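Local coordinates for protein pyruvate kinase (Cryptosporidium parvum, PDB 4DRS) that probably catalyses the last step of glycolysis, in which phosphoenolpyruvate and ADP give pyruvate and ATP, at residues 427-432 against 501-506; 450-455 against 469-474. One frame throughout, in Å; residues are numbered along the deposited sequence.

Contact 1 (427-432 against 501-506); sequences LIITIT and DFAIAV. With SO4 (sulfate ion), chain C.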
loop_
_atom_site.group_PDB
_atom_site.type_symbol
_atom_site.label_atom_id
_atom_site.label_comp_id
_atom_site.label_asym_id
_atom_site.label_seq_id
_atom_site.Cartn_x
_atom_site.Cartn_y
_atom_site.Cartn_z
ATOM N N LEU A 427 8.709 -21.402 15.689
ATOM C CA LEU A 427 9.734 -22.078 14.896
ATOM C C LEU A 427 9.229 -22.550 13.542
ATOM O O LEU A 427 8.050 -22.885 13.385
ATOM C CB LEU A 427 10.286 -23.291 15.649
ATOM C CG LEU A 427 11.084 -23.111 16.944
ATOM C CD1 LEU A 427 11.261 -24.472 17.585
ATOM C CD2 LEU A 427 12.432 -22.448 16.705
ATOM N N ILE A 428 10.137 -22.578 12.572
ATOM C CA ILE A 428 9.906 -23.259 11.309
ATOM C C ILE A 428 10.911 -24.406 11.206
ATOM O O ILE A 428 12.118 -24.177 11.085
ATOM C CB ILE A 428 10.044 -22.316 10.093
ATOM C CG1 ILE A 428 9.080 -21.126 10.222
ATOM C CG2 ILE A 428 9.789 -23.079 8.798
ATOM C CD1 ILE A 428 9.250 -20.062 9.154
ATOM N N ILE A 429 10.408 -25.637 11.279
ATOM C CA ILE A 429 11.255 -26.824 11.207
ATOM C C ILE A 429 11.183 -27.430 9.809
ATOM O O ILE A 429 10.092 -27.663 9.287
ATOM C CB ILE A 429 10.869 -27.876 12.270
ATOM C CG1 ILE A 429 10.882 -27.252 13.666
ATOM C CG2 ILE A 429 11.812 -29.074 12.216
ATOM C CD1 ILE A 429 10.240 -28.114 14.736
ATOM N N THR A 430 12.345 -27.669 9.206
ATOM C CA THR A 430 12.400 -28.255 7.870
ATOM C C THR A 430 13.249 -29.530 7.823
ATOM O O THR A 430 14.405 -29.539 8.242
ATOM C CB THR A 430 12.852 -27.230 6.796
ATOM O OG1 THR A 430 12.864 -27.856 5.507
ATOM C CG2 THR A 430 14.240 -26.667 7.095
ATOM N N ILE A 431 12.648 -30.610 7.339
ATOM C CA ILE A 431 13.360 -31.863 7.144
ATOM C C ILE A 431 13.929 -31.822 5.733
ATOM O O ILE A 431 13.185 -31.751 4.760
ATOM C CB ILE A 431 12.433 -33.088 7.337
ATOM C CG1 ILE A 431 11.870 -33.122 8.764
ATOM C CG2 ILE A 431 13.167 -34.385 7.031
ATOM C CD1 ILE A 431 10.763 -34.137 8.972
ATOM N N THR A 432 15.254 -31.844 5.632
ATOM C CA THR A 432 15.929 -31.651 4.355
ATOM C C THR A 432 17.139 -32.570 4.200
ATOM O O THR A 432 17.824 -32.880 5.175
ATOM C CB THR A 432 16.332 -30.170 4.141
ATOM O OG1 THR A 432 16.921 -30.012 2.845
ATOM C CG2 THR A 432 17.313 -29.691 5.217
ATOM N N ASP A 501 3.007 -23.831 22.183
ATOM C CA ASP A 501 3.426 -23.001 21.049
ATOM C C ASP A 501 3.329 -23.754 19.722
ATOM O O ASP A 501 3.480 -24.980 19.676
ATOM C CB ASP A 501 4.860 -22.492 21.241
ATOM C CG ASP A 501 4.979 -21.445 22.339
ATOM O OD1 ASP A 501 3.953 -20.839 22.723
ATOM O OD2 ASP A 501 6.115 -21.219 22.812
ATOM N N PHE A 502 3.078 -23.011 18.648
ATOM C CA PHE A 502 3.014 -23.593 17.314
ATOM C C PHE A 502 4.375 -23.608 16.630
ATOM O O PHE A 502 5.216 -22.733 16.861
ATOM C CB PHE A 502 2.005 -22.850 16.436
ATOM C CG PHE A 502 0.573 -23.043 16.853
ATOM C CD1 PHE A 502 -0.036 -24.293 16.757
ATOM C CD2 PHE A 502 -0.176 -21.969 17.325
ATOM C CE1 PHE A 502 -1.357 -24.469 17.140
ATOM C CE2 PHE A 502 -1.499 -22.140 17.705
ATOM C CZ PHE A 502 -2.091 -23.391 17.612
ATOM N N ALA A 503 4.574 -24.624 15.797
ATOM C CA ALA A 503 5.709 -24.693 14.891
ATOM C C ALA A 503 5.211 -25.136 13.524
ATOM O O ALA A 503 4.271 -25.927 13.421
ATOM C CB ALA A 503 6.763 -25.657 15.414
ATOM N N ILE A 504 5.836 -24.608 12.477
ATOM C CA ILE A 504 5.563 -25.059 11.122
ATOM C C ILE A 504 6.565 -26.151 10.780
ATOM O O ILE A 504 7.773 -25.952 10.901
ATOM C CB ILE A 504 5.669 -23.910 10.089
ATOM C CG1 ILE A 504 4.862 -22.681 10.529
ATOM C CG2 ILE A 504 5.270 -24.387 8.697
ATOM C CD1 ILE A 504 3.372 -22.896 10.689
ATOM N N ALA A 505 6.055 -27.303 10.363
ATOM C CA ALA A 505 6.904 -28.391 9.897
ATOM C C ALA A 505 6.847 -28.486 8.380
ATOM O O ALA A 505 5.768 -28.531 7.794
ATOM C CB ALA A 505 6.486 -29.706 10.538
ATOM N N VAL A 506 8.018 -28.503 7.753
ATOM C CA VAL A 506 8.137 -28.634 6.301
ATOM C C VAL A 506 9.033 -29.819 5.954
ATOM O O VAL A 506 10.097 -29.986 6.548
ATOM C CB VAL A 506 8.715 -27.344 5.672
ATOM C CG1 VAL A 506 9.105 -27.559 4.215
ATOM C CG2 VAL A 506 7.719 -26.206 5.792
HETATM S S SO4 C . 15.152 -30.558 0.282
HETATM O O1 SO4 C . 14.168 -31.486 0.874
HETATM O O2 SO4 C . 15.067 -29.271 0.997
HETATM O O3 SO4 C . 16.519 -31.104 0.426
HETATM O O4 SO4 C . 14.882 -30.371 -1.159
#
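Ile429 and Ile504 join two neighbouring parallel strands, 427-431 and 502-506, in the sheet of the C-terminal alpha/beta domain of pyruvate kinase. Ile429 N gives its hydrogen to Ile504 O, 2.7 Å away, almost in line with the carbonyl. Ile429 O accepts Val506 N, so Ile429 uses both its backbone polar groups on this neighbour. Ile504 N to Leu427 O and Ile431 N to Val506 O complete four bonds.

The side chain of Ile429 starts at CB, which lies 3.9 Å from Ile504 O. CG1 stands anti to the carbonyl carbon (chi1 -55°), and the chain runs on extended through chi2 to CD1. That tip meets Ala503 CB at 4.3 Å. Leu427 CB approaches the same methyl. Helix 480-493 covers this face, with Leu488 on Ile429 and Ile484 on Ala505.

Ile428, Thr430, Ile504 and Val506 point to the other face. There helix 436-443 packs on Ile428, Thr430 and Val506. Past the strand end, Thr432 OG1 lies 2.7 Å from both O2 and O3 of a sulfate that Thr434, Thr437 and Glu433 also bind; Gly435 N also bonds this hydroxyl. Between the strands, Thr430 OG1 comes to 4.0 Å from Val506 CG1, the side chains crossing at a slant.

Contact 2 (450-455 against 469-474); sequences IIACTA and VKTYVL. With SO4 (sulfate ion), chain D.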
loop_
_atom_site.group_PDB
_atom_site.type_symbol
_atom_site.label_atom_id
_atom_site.label_comp_id
_atom_site.label_asym_id
_atom_site.label_seq_id
_atom_site.Cartn_x
_atom_site.Cartn_y
_atom_site.Cartn_z
ATOM N N ILE A 450 14.676 -20.755 11.993
ATOM C CA ILE A 450 14.532 -21.911 11.124
ATOM C C ILE A 450 15.415 -23.045 11.633
ATOM O O ILE A 450 16.632 -22.891 11.755
ATOM C CB ILE A 450 14.926 -21.593 9.665
ATOM C CG1 ILE A 450 14.220 -20.332 9.167
ATOM C CG2 ILE A 450 14.620 -22.778 8.752
ATOM C CD1 ILE A 450 14.967 -19.632 8.052
ATOM N N ILE A 451 14.795 -24.185 11.922
ATOM C CA ILE A 451 15.531 -25.367 12.353
ATOM C C ILE A 451 15.558 -26.400 11.233
ATOM O O ILE A 451 14.516 -26.932 10.844
ATOM C CB ILE A 451 14.952 -25.962 13.661
ATOM C CG1 ILE A 451 15.095 -24.942 14.800
ATOM C CG2 ILE A 451 15.639 -27.280 14.002
ATOM C CD1 ILE A 451 14.644 -25.430 16.160
ATOM N N ALA A 452 16.756 -26.661 10.714
ATOM C CA ALA A 452 16.952 -27.611 9.625
ATOM C C ALA A 452 17.404 -28.970 10.145
ATOM O O ALA A 452 18.444 -29.072 10.802
ATOM C CB ALA A 452 17.961 -27.070 8.626
ATOM N N CYS A 453 16.621 -30.004 9.835
ATOM C CA CYS A 453 16.909 -31.369 10.264
ATOM C C CYS A 453 17.405 -32.206 9.104
ATOM O O CYS A 453 16.706 -32.382 8.104
ATOM C CB CYS A 453 15.670 -32.029 10.859
ATOM S SG CYS A 453 14.976 -31.144 12.260
ATOM N N THR A 454 18.611 -32.738 9.258
ATOM C CA THR A 454 19.253 -33.507 8.206
ATOM C C THR A 454 20.060 -34.646 8.818
ATOM O O THR A 454 20.407 -34.605 10.000
ATOM C CB THR A 454 20.146 -32.605 7.315
ATOM O OG1 THR A 454 20.715 -33.379 6.254
ATOM C CG2 THR A 454 21.272 -31.954 8.123
ATOM N N ALA A 455 20.345 -35.661 8.008
ATOM C CA ALA A 455 21.181 -36.780 8.435
ATOM C C ALA A 455 22.622 -36.606 7.962
ATOM O O ALA A 455 23.504 -37.382 8.336
ATOM C CB ALA A 455 20.608 -38.096 7.926
ATOM N N VAL A 469 19.232 -19.794 10.238
ATOM C CA VAL A 469 19.154 -21.248 10.165
ATOM C C VAL A 469 19.998 -21.912 11.255
ATOM O O VAL A 469 21.214 -21.735 11.323
ATOM C CB VAL A 469 19.541 -21.785 8.764
ATOM C CG1 VAL A 469 19.409 -23.300 8.709
ATOM C CG2 VAL A 469 18.676 -21.151 7.682
ATOM N N LYS A 470 19.327 -22.661 12.118
ATOM C CA LYS A 470 19.993 -23.525 13.081
ATOM C C LYS A 470 19.776 -24.955 12.596
ATOM O O LYS A 470 18.739 -25.252 12.002
ATOM C CB LYS A 470 19.413 -23.313 14.483
ATOM C CG LYS A 470 20.013 -24.216 15.554
ATOM C CD LYS A 470 19.476 -23.900 16.944
ATOM C CE LYS A 470 20.140 -24.765 18.010
ATOM N NZ LYS A 470 21.553 -24.387 18.308
ATOM N N THR A 471 20.745 -25.834 12.835
ATOM C CA THR A 471 20.668 -27.198 12.310
ATOM C C THR A 471 20.694 -28.291 13.385
ATOM O O THR A 471 21.439 -28.203 14.362
ATOM C CB THR A 471 21.800 -27.473 11.305
ATOM O OG1 THR A 471 23.063 -27.250 11.942
ATOM C CG2 THR A 471 21.684 -26.567 10.083
ATOM N N TYR A 472 19.865 -29.316 13.194
ATOM C CA TYR A 472 19.936 -30.534 13.997
ATOM C C TYR A 472 20.375 -31.689 13.111
ATOM O O TYR A 472 19.685 -32.033 12.148
ATOM C CB TYR A 472 18.587 -30.875 14.648
ATOM C CG TYR A 472 18.083 -29.902 15.707
ATOM C CD1 TYR A 472 16.748 -29.936 16.116
ATOM C CD2 TYR A 472 18.927 -28.955 16.300
ATOM C CE1 TYR A 472 16.268 -29.063 17.080
ATOM C CE2 TYR A 472 18.453 -28.076 17.264
ATOM C CZ TYR A 472 17.123 -28.135 17.646
ATOM O OH TYR A 472 16.633 -27.275 18.598
ATOM N N VAL A 473 21.530 -32.270 13.430
ATOM C CA VAL A 473 22.042 -33.427 12.701
ATOM C C VAL A 473 21.537 -34.715 13.348
ATOM O O VAL A 473 21.689 -34.916 14.556
ATOM C CB VAL A 473 23.587 -33.443 12.639
ATOM C CG1 VAL A 473 24.079 -34.648 11.849
ATOM C CG2 VAL A 473 24.114 -32.155 12.025
ATOM N N LEU A 474 20.938 -35.581 12.538
ATOM C CA LEU A 474 20.347 -36.817 13.038
ATOM C C LEU A 474 20.973 -38.058 12.405
ATOM O O LEU A 474 21.613 -37.977 11.352
ATOM C CB LEU A 474 18.831 -36.806 12.820
ATOM C CG LEU A 474 18.056 -35.670 13.502
ATOM C CD1 LEU A 474 16.634 -35.582 12.974
ATOM C CD2 LEU A 474 18.054 -35.830 15.017
HETATM S S SO4 D . 23.723 -24.310 15.229
HETATM O O1 SO4 D . 23.123 -25.289 16.162
HETATM O O2 SO4 D . 23.104 -22.979 15.426
HETATM O O3 SO4 D . 25.176 -24.222 15.519
HETATM O O4 SO4 D . 23.492 -24.770 13.838
#
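Ile451 lays its CG2 methyl over one face of the Tyr472 ring. The methyl is 3.8 Å from the ring centroid and 20° off the ring normal, a CH-pi contact shifted toward the rim. CD1 of Ile451 reaches Tyr472 OH at 3.6 Å, so the isoleucine follows the ring to its phenolic end. The hydroxyl at the far end of the ring is hydrogen-bonded to Glu494.

The two strands, 449-454 and 469-473, run parallel and are joined by five backbone bonds. They start with Lys470 N to Ile450 O and finish with Leu474 N to Thr454 O. Thr454 N to Tyr472 O is the longest, at 3.2 Å. On the face away from the tyrosine, Ala452 CB sits 4.0 Å from both Val469 CG1 and Thr471 CG2.

A sulfate, probably from the crystallisation liquor, lies beside the second strand. Lys470 NZ bonds its O1 at 2.8 Å, while Thr471 N and OG1 both bond O4. Thr471 OG1 also pairs with Thr103, and Thr103 N and Lys464 bind the same ion.

Both strands belong to one beta-alpha-beta unit with helix 457-462. That helix and helix 436-443 cover the Ala452 face; helix 480-493 packs against Ile451, Tyr472 and Leu474 on the other.

How the contacts relate
Contact 1 and contact 2 are parts of one sheet, with centres about 10 Å apart. Strands 427-431 and 449-454 are neighbours in it. The order runs 469-473, 449-454, 427-431, 502-506, all parallel, then 519-524, antiparallel. Probable hydrogen bonds join strands 427-431 and 449-454: Ile428 O to Ile451 N and Thr430 O to Cys453 N, each 2.8 Å. Contact 2 is nested within the chain loop that contact 1 closes. Helices 436-443 and 480-493 reach both contacts, one on each side of the sheet. Each contact has its own sulfate. Both lie away from the residues that bind ADP, which include Arg74 and Arg116.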